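Local structure of tannase (Lactobacillus plantarum, 3WA7) at residues Y335-K343 and A417-A425. The protein probably hydrolyses the galloyl ester bonds of tannins, as an esterase of the alpha/beta-hydrolase fold. Residues are numbered along the deposited sequence; the frame is centred on the assembly and turned at random.
Sequences YLKSLTRMK and AADRDTSFA. With GOL (glycerol), chain E.
The guanidinium of R420 overlaps CA and CB of M342 with one face, CB standing 3.3 Å above the plane and nearer its margin than its middle. R420 belongs to the loop after strand 410-414 of the alpha/beta-hydrolase sheet, which also carries D419, probably the acid of a Ser-His-Asp triad with H451; residues 335-343 form the end of helix 332-339 and the chain that leaves it at T340 and runs past this loop. The side chain of R420 bends twice, turning its head toward T340, which it grips side-on: NE donates to T340 O at 3.0 Å and NH2 to T340 OG1, each acceptor tilted by about 25° from the guanidinium plane. NH2 is also bonded to H227 O, so T340 within the contact and H227 outside it both hold the head. Its aliphatic part slides past L339, CG against CG at 3.6 Å.

At the helix side the contact becomes apolar. L339 CD1 packs on A418, while L339 CD2 and L336 CD2 approach the edge of the F424 ring. Y335, with CG anti to the backbone N (chi1 175°), carries its hydroxyl to A417 O, 2.7 Å away, meeting that carbonyl from above its plane.

Toward the presumed active site, D419 OD1 accepts from D421 N in an Asx turn, while D419 OD2 is bonded to H451 ND1; the turn thus helps fix the carboxylate beside the histidine. The extended selenomethionine M342 crosses D421, its SE 3.3 Å from D421 OD1. K343, equally extended, reaches past it: NZ bonds D421 O in the carbonyl plane on a lone pair, and also both O1 and O2 of a glycerol, whose O1 donates to D421 OD2 at 2.6 Å.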
# COMPACT_ATOMS: atom_id res chain seq x y z
N TYR A 335 -10.28 23.55 3.14
CA TYR A 335 -9.81 22.40 3.92
C TYR A 335 -8.38 22.04 3.52
O TYR A 335 -7.52 21.82 4.38
CB TYR A 335 -10.72 21.19 3.70
CG TYR A 335 -10.22 19.93 4.38
CD1 TYR A 335 -10.29 19.79 5.76
CD2 TYR A 335 -9.63 18.90 3.64
CE1 TYR A 335 -9.78 18.66 6.40
CE2 TYR A 335 -9.12 17.77 4.27
CZ TYR A 335 -9.20 17.65 5.65
OH TYR A 335 -8.70 16.54 6.28
N LEU A 336 -8.13 21.97 2.22
CA LEU A 336 -6.81 21.61 1.72
C LEU A 336 -5.74 22.60 2.15
O LEU A 336 -4.62 22.21 2.49
CB LEU A 336 -6.84 21.49 0.19
CG LEU A 336 -7.75 20.33 -0.24
CD1 LEU A 336 -7.95 20.35 -1.75
CD2 LEU A 336 -7.14 19.00 0.21
N LYS A 337 -6.07 23.89 2.14
CA LYS A 337 -5.11 24.91 2.56
C LYS A 337 -4.83 24.74 4.05
O LYS A 337 -3.69 24.91 4.51
CB LYS A 337 -5.68 26.31 2.30
CG LYS A 337 -4.76 27.44 2.73
CD LYS A 337 -5.38 28.80 2.40
CE LYS A 337 -4.48 29.94 2.84
NZ LYS A 337 -5.10 31.27 2.58
N SER A 338 -5.87 24.39 4.80
CA SER A 338 -5.76 24.18 6.24
C SER A 338 -4.92 22.94 6.54
O SER A 338 -4.10 22.93 7.44
CB SER A 338 -7.16 24.04 6.85
OG SER A 338 -7.10 23.93 8.26
N LEU A 339 -5.15 21.89 5.76
CA LEU A 339 -4.43 20.63 5.92
C LEU A 339 -2.94 20.78 5.56
O LEU A 339 -2.08 20.17 6.20
CB LEU A 339 -5.07 19.56 5.03
CG LEU A 339 -4.45 18.16 5.08
CD1 LEU A 339 -4.47 17.63 6.51
CD2 LEU A 339 -5.22 17.25 4.15
N THR A 340 -2.69 21.59 4.54
CA THR A 340 -1.37 21.91 3.99
C THR A 340 -0.81 20.92 2.98
O THR A 340 -1.08 19.71 3.02
CB THR A 340 -0.28 22.14 5.08
OG1 THR A 340 0.16 20.89 5.62
CG2 THR A 340 -0.81 23.03 6.20
N ARG A 341 -0.03 21.46 2.05
CA ARG A 341 0.64 20.68 1.02
C ARG A 341 1.91 20.10 1.64
O ARG A 341 2.61 20.79 2.39
CB ARG A 341 1.01 21.59 -0.16
CG ARG A 341 2.00 20.98 -1.14
CD ARG A 341 2.63 22.06 -2.03
NE ARG A 341 1.76 22.47 -3.13
CZ ARG A 341 1.67 21.82 -4.29
NH1 ARG A 341 2.39 20.73 -4.51
NH2 ARG A 341 0.87 22.28 -5.24
N MSE A 342 2.21 18.85 1.33
CA MSE A 342 3.39 18.20 1.87
C MSE A 342 4.56 18.21 0.89
O MSE A 342 5.66 18.64 1.23
CB MSE A 342 3.06 16.75 2.23
CG MSE A 342 4.23 15.98 2.82
SE MSE A 342 3.84 14.10 2.92
CE MSE A 342 5.65 13.43 2.89
N LYS A 343 4.30 17.73 -0.32
CA LYS A 343 5.33 17.63 -1.35
C LYS A 343 5.35 18.76 -2.37
O LYS A 343 4.33 19.40 -2.63
CB LYS A 343 5.18 16.29 -2.08
CG LYS A 343 5.28 15.09 -1.15
CD LYS A 343 4.98 13.79 -1.88
CE LYS A 343 5.16 12.59 -0.96
NZ LYS A 343 4.89 11.31 -1.66
N ALA A 417 -7.75 10.94 6.27
CA ALA A 417 -8.21 12.24 5.80
C ALA A 417 -7.15 13.32 6.02
O ALA A 417 -7.27 14.43 5.50
CB ALA A 417 -9.51 12.63 6.51
N ALA A 418 -6.11 13.00 6.79
CA ALA A 418 -5.04 13.96 7.04
C ALA A 418 -3.73 13.50 6.39
O ALA A 418 -2.66 14.05 6.66
CB ALA A 418 -4.84 14.15 8.54
N ASP A 419 -3.84 12.50 5.52
CA ASP A 419 -2.68 11.95 4.82
C ASP A 419 -2.48 12.71 3.50
O ASP A 419 -3.31 12.62 2.60
CB ASP A 419 -2.94 10.46 4.53
CG ASP A 419 -1.75 9.77 3.87
OD1 ASP A 419 -1.00 10.44 3.14
OD2 ASP A 419 -1.60 8.54 4.07
N ARG A 420 -1.38 13.45 3.41
CA ARG A 420 -1.07 14.24 2.22
C ARG A 420 0.09 13.67 1.39
O ARG A 420 0.66 14.37 0.55
CB ARG A 420 -0.72 15.68 2.62
CG ARG A 420 -1.71 16.30 3.58
CD ARG A 420 -1.07 16.54 4.93
NE ARG A 420 -0.10 17.63 4.87
CZ ARG A 420 1.20 17.51 5.13
NH1 ARG A 420 1.71 16.33 5.48
NH2 ARG A 420 1.99 18.57 5.06
N ASP A 421 0.43 12.40 1.61
CA ASP A 421 1.53 11.80 0.86
C ASP A 421 1.17 11.59 -0.61
O ASP A 421 2.05 11.48 -1.46
CB ASP A 421 1.96 10.48 1.51
CG ASP A 421 2.80 10.71 2.75
OD1 ASP A 421 2.28 11.29 3.73
OD2 ASP A 421 3.99 10.33 2.74
N THR A 422 -0.12 11.54 -0.89
CA THR A 422 -0.61 11.42 -2.25
C THR A 422 -2.03 11.97 -2.22
O THR A 422 -2.66 12.01 -1.16
CB THR A 422 -0.60 9.96 -2.76
OG1 THR A 422 -0.77 9.95 -4.18
CG2 THR A 422 -1.70 9.14 -2.11
N SER A 423 -2.53 12.43 -3.36
CA SER A 423 -3.88 12.98 -3.42
C SER A 423 -4.95 11.97 -3.03
O SER A 423 -4.81 10.77 -3.27
CB SER A 423 -4.19 13.50 -4.82
OG SER A 423 -5.55 13.86 -4.94
N PHE A 424 -6.03 12.47 -2.43
CA PHE A 424 -7.16 11.64 -2.04
C PHE A 424 -7.73 10.99 -3.30
O PHE A 424 -8.34 9.93 -3.23
CB PHE A 424 -8.25 12.49 -1.39
CG PHE A 424 -7.80 13.16 -0.12
CD1 PHE A 424 -7.87 14.55 0.01
CD2 PHE A 424 -7.32 12.41 0.94
CE1 PHE A 424 -7.46 15.18 1.19
CE2 PHE A 424 -6.91 13.02 2.12
CZ PHE A 424 -6.98 14.41 2.25
N ALA A 425 -7.54 11.65 -4.44
CA ALA A 425 -8.04 11.14 -5.71
C ALA A 425 -7.48 9.76 -6.05
O ALA A 425 -8.17 8.95 -6.67
CB ALA A 425 -7.71 12.12 -6.83
C1 GOL E . 5.33 8.24 0.48
O1 GOL E . 5.33 9.67 0.57
C2 GOL E . 6.16 7.80 -0.72
O2 GOL E . 5.74 8.53 -1.87
C3 GOL E . 5.96 6.31 -0.98
O3 GOL E . 7.10 5.79 -1.68